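Local structure of mandelate racemase/muconate lactonizing enzyme family protein (Roseovarius sp. TM1035, 3T9P) at residues L251-W265 and D275-R289. The protein is of unconfirmed function but belongs to the mandelate racemase/muconate lactonizing enzyme family of the enolase superfamily and is probably an isomerase or related enzyme. Sequence-based numbering, arbitrary orientation.
Sequences LDVAGGEQDCEYSSW and DIVQPDVMYMGGMHR. With FMT (formic acid), chain E.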
loop_
_atom_site.group_PDB
_atom_site.type_symbol
_atom_site.label_atom_id
_atom_site.label_comp_id
_atom_site.label_asym_id
_atom_site.label_seq_id
_atom_site.Cartn_x
_atom_site.Cartn_y
_atom_site.Cartn_z
ATOM N N LEU A 251 14.534 -21.260 17.738
ATOM C CA LEU A 251 13.707 -21.758 16.618
ATOM C C LEU A 251 13.790 -20.683 15.503
ATOM O O LEU A 251 14.371 -19.657 15.707
ATOM C CB LEU A 251 12.257 -22.108 17.045
ATOM C CG LEU A 251 11.599 -21.045 17.928
ATOM C CD1 LEU A 251 11.481 -19.711 17.191
ATOM C CD2 LEU A 251 10.161 -21.518 18.347
ATOM N N ASP A 252 13.255 -20.966 14.307
ATOM C CA ASP A 252 13.231 -20.027 13.145
ATOM C C ASP A 252 12.021 -19.080 13.320
ATOM O O ASP A 252 10.882 -19.531 13.510
ATOM C CB ASP A 252 13.077 -20.859 11.853
ATOM C CG ASP A 252 14.377 -21.708 11.485
ATOM O OD1 ASP A 252 15.516 -21.249 11.853
ATOM O OD2 ASP A 252 14.240 -22.790 10.814
ATOM N N VAL A 253 12.285 -17.793 13.319
ATOM C CA VAL A 253 11.244 -16.791 13.257
ATOM C C VAL A 253 11.063 -16.491 11.757
ATOM O O VAL A 253 12.080 -16.318 11.018
ATOM C CB VAL A 253 11.616 -15.578 14.083
ATOM C CG1 VAL A 253 10.618 -14.357 13.876
ATOM C CG2 VAL A 253 11.712 -15.977 15.568
ATOM N N ALA A 254 9.787 -16.570 11.273
ATOM C CA ALA A 254 9.477 -16.478 9.813
ATOM C C ALA A 254 8.479 -15.294 9.686
ATOM O O ALA A 254 7.732 -14.975 10.652
ATOM C CB ALA A 254 8.861 -17.705 9.325
ATOM N N GLY A 255 8.445 -14.656 8.518
ATOM C CA GLY A 255 7.557 -13.552 8.345
ATOM C C GLY A 255 7.602 -12.980 6.940
ATOM O O GLY A 255 8.480 -13.370 6.129
ATOM N N GLY A 256 6.602 -12.153 6.626
ATOM C CA GLY A 256 6.575 -11.349 5.379
ATOM C C GLY A 256 5.281 -11.463 4.565
ATOM O O GLY A 256 5.179 -10.877 3.524
ATOM N N GLU A 257 4.343 -12.300 4.992
ATOM C CA GLU A 257 3.030 -12.497 4.310
ATOM C C GLU A 257 2.445 -11.199 3.805
ATOM O O GLU A 257 1.964 -11.152 2.644
ATOM C CB GLU A 257 2.014 -13.169 5.302
ATOM C CG GLU A 257 0.553 -13.115 4.878
ATOM C CD GLU A 257 -0.490 -13.676 5.928
ATOM O OE1 GLU A 257 -0.196 -13.746 7.140
ATOM O OE2 GLU A 257 -1.670 -13.955 5.485
ATOM N N GLN A 258 2.460 -10.137 4.629
ATOM C CA GLN A 258 1.815 -8.893 4.237
ATOM C C GLN A 258 2.803 -7.870 3.634
ATOM O O GLN A 258 2.423 -6.719 3.372
ATOM C CB GLN A 258 1.174 -8.234 5.446
ATOM C CG GLN A 258 -0.077 -8.991 5.982
ATOM C CD GLN A 258 0.195 -10.037 7.030
ATOM O OE1 GLN A 258 1.285 -10.130 7.631
ATOM N NE2 GLN A 258 -0.785 -10.849 7.256
ATOM N N ASP A 259 4.064 -8.273 3.436
ATOM C CA ASP A 259 5.012 -7.323 2.860
ATOM C C ASP A 259 4.904 -7.349 1.362
ATOM O O ASP A 259 5.076 -8.415 0.813
ATOM C CB ASP A 259 6.439 -7.732 3.307
ATOM C CG ASP A 259 6.700 -7.255 4.729
ATOM O OD1 ASP A 259 6.278 -7.900 5.725
ATOM O OD2 ASP A 259 7.258 -6.142 4.842
ATOM N N CYS A 260 4.571 -6.219 0.704
ATOM C CA CYS A 260 4.352 -6.292 -0.726
ATOM C C CYS A 260 5.228 -5.334 -1.592
ATOM O O CYS A 260 5.184 -5.388 -2.839
ATOM C CB CYS A 260 2.875 -6.067 -1.084
ATOM S SG CYS A 260 2.262 -4.448 -0.657
ATOM N N GLU A 261 5.999 -4.470 -0.953
ATOM C CA GLU A 261 6.871 -3.518 -1.650
ATOM C C GLU A 261 8.326 -3.848 -1.268
ATOM O O GLU A 261 8.612 -4.160 -0.103
ATOM C CB GLU A 261 6.633 -2.089 -1.106
ATOM C CG GLU A 261 5.172 -1.577 -1.393
ATOM C CD GLU A 261 4.873 -1.604 -2.938
ATOM O OE1 GLU A 261 5.771 -1.340 -3.804
ATOM O OE2 GLU A 261 3.699 -1.813 -3.306
ATOM N N TYR A 262 9.237 -3.771 -2.230
ATOM C CA TYR A 262 10.650 -4.079 -2.013
ATOM C C TYR A 262 11.307 -3.269 -0.838
ATOM O O TYR A 262 12.118 -3.779 -0.037
ATOM C CB TYR A 262 11.411 -3.915 -3.325
ATOM C CG TYR A 262 10.928 -4.779 -4.493
ATOM C CD1 TYR A 262 10.433 -6.089 -4.304
ATOM C CD2 TYR A 262 11.015 -4.293 -5.787
ATOM C CE1 TYR A 262 10.003 -6.826 -5.403
ATOM C CE2 TYR A 262 10.744 -5.044 -6.880
ATOM C CZ TYR A 262 10.182 -6.313 -6.658
ATOM O OH TYR A 262 9.809 -7.028 -7.706
ATOM N N SER A 263 10.882 -2.033 -0.662
ATOM C CA SER A 263 11.466 -1.204 0.386
ATOM C C SER A 263 11.189 -1.843 1.714
ATOM O O SER A 263 12.027 -1.760 2.552
ATOM C CB SER A 263 10.947 0.261 0.357
ATOM O OG SER A 263 9.574 0.278 0.601
ATOM N N SER A 264 10.001 -2.414 1.954
ATOM C CA SER A 264 9.790 -3.042 3.274
ATOM C C SER A 264 10.526 -4.424 3.450
ATOM O O SER A 264 10.971 -4.765 4.592
ATOM C CB SER A 264 8.291 -3.076 3.744
ATOM O OG SER A 264 7.699 -4.214 3.154
ATOM N N TRP A 265 10.676 -5.182 2.372
ATOM C CA TRP A 265 11.473 -6.414 2.376
ATOM C C TRP A 265 12.928 -6.072 2.736
ATOM O O TRP A 265 13.591 -6.810 3.484
ATOM C CB TRP A 265 11.424 -7.108 1.021
ATOM C CG TRP A 265 10.143 -7.895 0.909
ATOM C CD1 TRP A 265 9.032 -7.523 0.248
ATOM C CD2 TRP A 265 9.839 -9.151 1.578
ATOM N NE1 TRP A 265 8.048 -8.562 0.333
ATOM C CE2 TRP A 265 8.510 -9.520 1.205
ATOM C CE3 TRP A 265 10.570 -9.996 2.443
ATOM C CZ2 TRP A 265 7.903 -10.730 1.629
ATOM C CZ3 TRP A 265 9.974 -11.176 2.921
ATOM C CH2 TRP A 265 8.607 -11.517 2.545
ATOM N N ASP A 275 14.487 -15.371 10.210
ATOM C CA ASP A 275 15.264 -16.478 9.697
ATOM C C ASP A 275 14.732 -17.037 8.339
ATOM O O ASP A 275 15.496 -17.678 7.538
ATOM C CB ASP A 275 15.141 -17.579 10.694
ATOM C CG ASP A 275 15.785 -17.235 11.992
ATOM O OD1 ASP A 275 17.002 -16.974 11.980
ATOM O OD2 ASP A 275 15.111 -17.302 13.039
ATOM N N ILE A 276 13.405 -16.844 8.080
ATOM C CA ILE A 276 12.730 -17.452 6.895
ATOM C C ILE A 276 11.744 -16.422 6.306
ATOM O O ILE A 276 11.016 -15.806 7.074
ATOM C CB ILE A 276 11.904 -18.673 7.288
ATOM C CG1 ILE A 276 12.784 -19.803 7.886
ATOM C CG2 ILE A 276 11.042 -19.136 6.114
ATOM C CD1 ILE A 276 12.071 -20.951 8.470
ATOM N N VAL A 277 11.809 -16.151 4.993
ATOM C CA VAL A 277 10.942 -15.078 4.380
ATOM C C VAL A 277 9.715 -15.785 3.785
ATOM O O VAL A 277 9.853 -16.911 3.322
ATOM C CB VAL A 277 11.630 -14.217 3.251
ATOM C CG1 VAL A 277 12.908 -13.417 3.867
ATOM C CG2 VAL A 277 12.020 -15.037 2.105
ATOM N N GLN A 278 8.559 -15.099 3.781
ATOM C CA GLN A 278 7.288 -15.800 3.483
ATOM C C GLN A 278 6.443 -14.897 2.649
ATOM O O GLN A 278 5.347 -14.568 3.083
ATOM C CB GLN A 278 6.531 -16.051 4.827
ATOM C CG GLN A 278 7.330 -16.984 5.685
ATOM C CD GLN A 278 6.514 -17.636 6.730
ATOM O OE1 GLN A 278 6.120 -16.934 7.671
ATOM N NE2 GLN A 278 6.309 -19.011 6.631
ATOM N N PRO A 279 6.941 -14.480 1.445
ATOM C CA PRO A 279 6.085 -13.649 0.588
ATOM C C PRO A 279 4.839 -14.485 0.221
ATOM O O PRO A 279 4.902 -15.753 0.234
ATOM C CB PRO A 279 6.950 -13.461 -0.719
ATOM C CG PRO A 279 7.832 -14.683 -0.766
ATOM C CD PRO A 279 8.162 -14.943 0.751
ATOM N N ASP A 280 3.812 -13.816 -0.239
ATOM C CA ASP A 280 2.633 -14.455 -0.753
ATOM C C ASP A 280 2.551 -14.024 -2.182
ATOM O O ASP A 280 2.521 -12.827 -2.462
ATOM C CB ASP A 280 1.381 -13.933 0.050
ATOM C CG ASP A 280 0.026 -14.484 -0.504
ATOM O OD1 ASP A 280 -0.379 -14.093 -1.592
ATOM O OD2 ASP A 280 -0.595 -15.320 0.205
ATOM N N VAL A 281 2.466 -14.994 -3.105
ATOM C CA VAL A 281 2.556 -14.666 -4.565
ATOM C C VAL A 281 1.511 -13.550 -4.940
ATOM O O VAL A 281 1.762 -12.578 -5.727
ATOM C CB VAL A 281 2.415 -15.977 -5.408
ATOM C CG1 VAL A 281 2.234 -15.629 -6.944
ATOM C CG2 VAL A 281 3.606 -16.776 -5.227
ATOM N N MET A 282 0.308 -13.733 -4.429
ATOM C CA MET A 282 -0.854 -12.903 -4.865
ATOM C C MET A 282 -0.776 -11.540 -4.157
ATOM O O MET A 282 -1.128 -10.569 -4.773
ATOM C CB MET A 282 -2.222 -13.538 -4.442
ATOM C CG MET A 282 -2.721 -14.596 -5.352
ATOM S SD MET A 282 -1.586 -15.569 -6.415
ATOM C CE MET A 282 -2.781 -16.179 -7.649
ATOM N N TYR A 283 -0.338 -11.443 -2.883
ATOM C CA TYR A 283 -0.194 -10.105 -2.286
ATOM C C TYR A 283 1.012 -9.351 -2.849
ATOM O O TYR A 283 1.129 -8.112 -2.723
ATOM C CB TYR A 283 -0.018 -10.211 -0.751
ATOM C CG TYR A 283 -1.167 -10.792 -0.011
ATOM C CD1 TYR A 283 -2.475 -10.534 -0.406
ATOM C CD2 TYR A 283 -0.949 -11.543 1.177
ATOM C CE1 TYR A 283 -3.596 -11.047 0.341
ATOM C CE2 TYR A 283 -2.005 -12.025 1.935
ATOM C CZ TYR A 283 -3.329 -11.771 1.499
ATOM O OH TYR A 283 -4.351 -12.258 2.237
ATOM N N MET A 284 1.965 -10.102 -3.364
ATOM C CA MET A 284 3.233 -9.489 -3.861
ATOM C C MET A 284 3.052 -8.808 -5.244
ATOM O O MET A 284 3.871 -7.957 -5.650
ATOM C CB MET A 284 4.230 -10.628 -4.178
ATOM C CG MET A 284 5.132 -10.922 -2.968
ATOM S SD MET A 284 5.984 -9.485 -2.257
ATOM C CE MET A 284 6.795 -8.792 -3.670
ATOM N N GLY A 285 2.041 -9.237 -6.008
ATOM C CA GLY A 285 1.961 -8.731 -7.387
ATOM C C GLY A 285 2.351 -9.755 -8.442
ATOM O O GLY A 285 2.518 -9.394 -9.606
ATOM N N GLY A 286 2.657 -11.007 -8.039
ATOM C CA GLY A 286 2.713 -12.124 -9.016
ATOM C C GLY A 286 4.108 -12.764 -8.978
ATOM O O GLY A 286 4.871 -12.551 -8.035
ATOM N N MET A 287 4.423 -13.582 -9.982
ATOM C CA MET A 287 5.652 -14.427 -9.904
ATOM C C MET A 287 6.952 -13.607 -10.057
ATOM O O MET A 287 7.931 -13.841 -9.345
ATOM C CB MET A 287 5.579 -15.517 -10.995
ATOM C CG MET A 287 4.263 -16.352 -10.853
ATOM S SD MET A 287 4.286 -17.508 -9.388
ATOM C CE MET A 287 5.441 -18.746 -9.884
ATOM N N HIS A 288 6.981 -12.686 -11.000
ATOM C CA HIS A 288 8.221 -11.906 -11.196
ATOM C C HIS A 288 8.557 -11.224 -9.892
ATOM O O HIS A 288 9.692 -11.225 -9.487
ATOM C CB HIS A 288 8.016 -10.820 -12.298
ATOM C CG HIS A 288 8.263 -11.316 -13.696
ATOM N ND1 HIS A 288 9.464 -11.878 -14.084
ATOM C CD2 HIS A 288 7.497 -11.257 -14.811
ATOM C CE1 HIS A 288 9.390 -12.226 -15.369
ATOM N NE2 HIS A 288 8.211 -11.833 -15.843
ATOM N N ARG A 289 7.579 -10.585 -9.241
ATOM C CA ARG A 289 7.876 -9.848 -8.031
ATOM C C ARG A 289 8.234 -10.781 -6.891
ATOM O O ARG A 289 9.158 -10.462 -6.145
ATOM C CB ARG A 289 6.733 -8.911 -7.666
ATOM C CG ARG A 289 6.599 -7.739 -8.692
ATOM C CD ARG A 289 5.439 -6.738 -8.234
ATOM N NE ARG A 289 5.580 -6.213 -6.842
ATOM C CZ ARG A 289 6.452 -5.292 -6.483
ATOM N NH1 ARG A 289 7.260 -4.739 -7.450
ATOM N NH2 ARG A 289 6.517 -4.866 -5.211
HETATM C C FMT E . -4.678 -14.935 4.179
HETATM O O1 FMT E . -5.611 -14.970 5.059
HETATM O O2 FMT E . -3.823 -14.038 4.103
HETATM O O HOH W 1 3.748 -10.990 0.398
#
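Arg289 reaches across to Cys260 and Tyr262, its guanidinium doing most of the touching. Arg289 CB and CG pass the phenol oxygen of Tyr262, CG lying 3.4 Å from OH. The chain then bends at chi3 (54°), which turns Arg289 NE back to its own segment, onto Met284 O (2.7 Å). Arg289 CZ stands over one face of the Tyr262 ring, 4.2 Å from its centroid, a cation-pi stack with the planes tilted by 27°. Arg289 NH1 lies against Tyr262 CZ, while Arg289 NH2 gives a hydrogen bond to Cys260 O (2.8 Å) in the guanidinium plane. Glu261, also salt-bridged to Arg101, makes a long salt bridge from OE1 to NH2, well out of that plane. With an alanine here, Cys260 O and Met284 O would probably lose these donors and Tyr262 its stacked cation. Nearby, Met284 SD makes an oblique Met-aromatic contact with Trp265 and accepts a weak bond from Trp265 NE1 (3.4 Å). The indole's far end meets Val277 CB through Trp265 CZ3 (3.5 Å) and Pro279 CB through CZ2. Asp275, its OD1 salt-bridged to Arg246, accepts from Val253 N at OD2 (2.9 Å). Ile276 N and Gly255 N bond to Val253 O and Ile276 O, pairing strands 252-255 and 276-277 in parallel; helix 262-270 joins them in a beta-alpha-beta unit of the enolase-type barrel. Strand 229-231 flanks 252-255, Trp265 and Val277 pack against helix 287-299, and helix 98-119 touches Arg289.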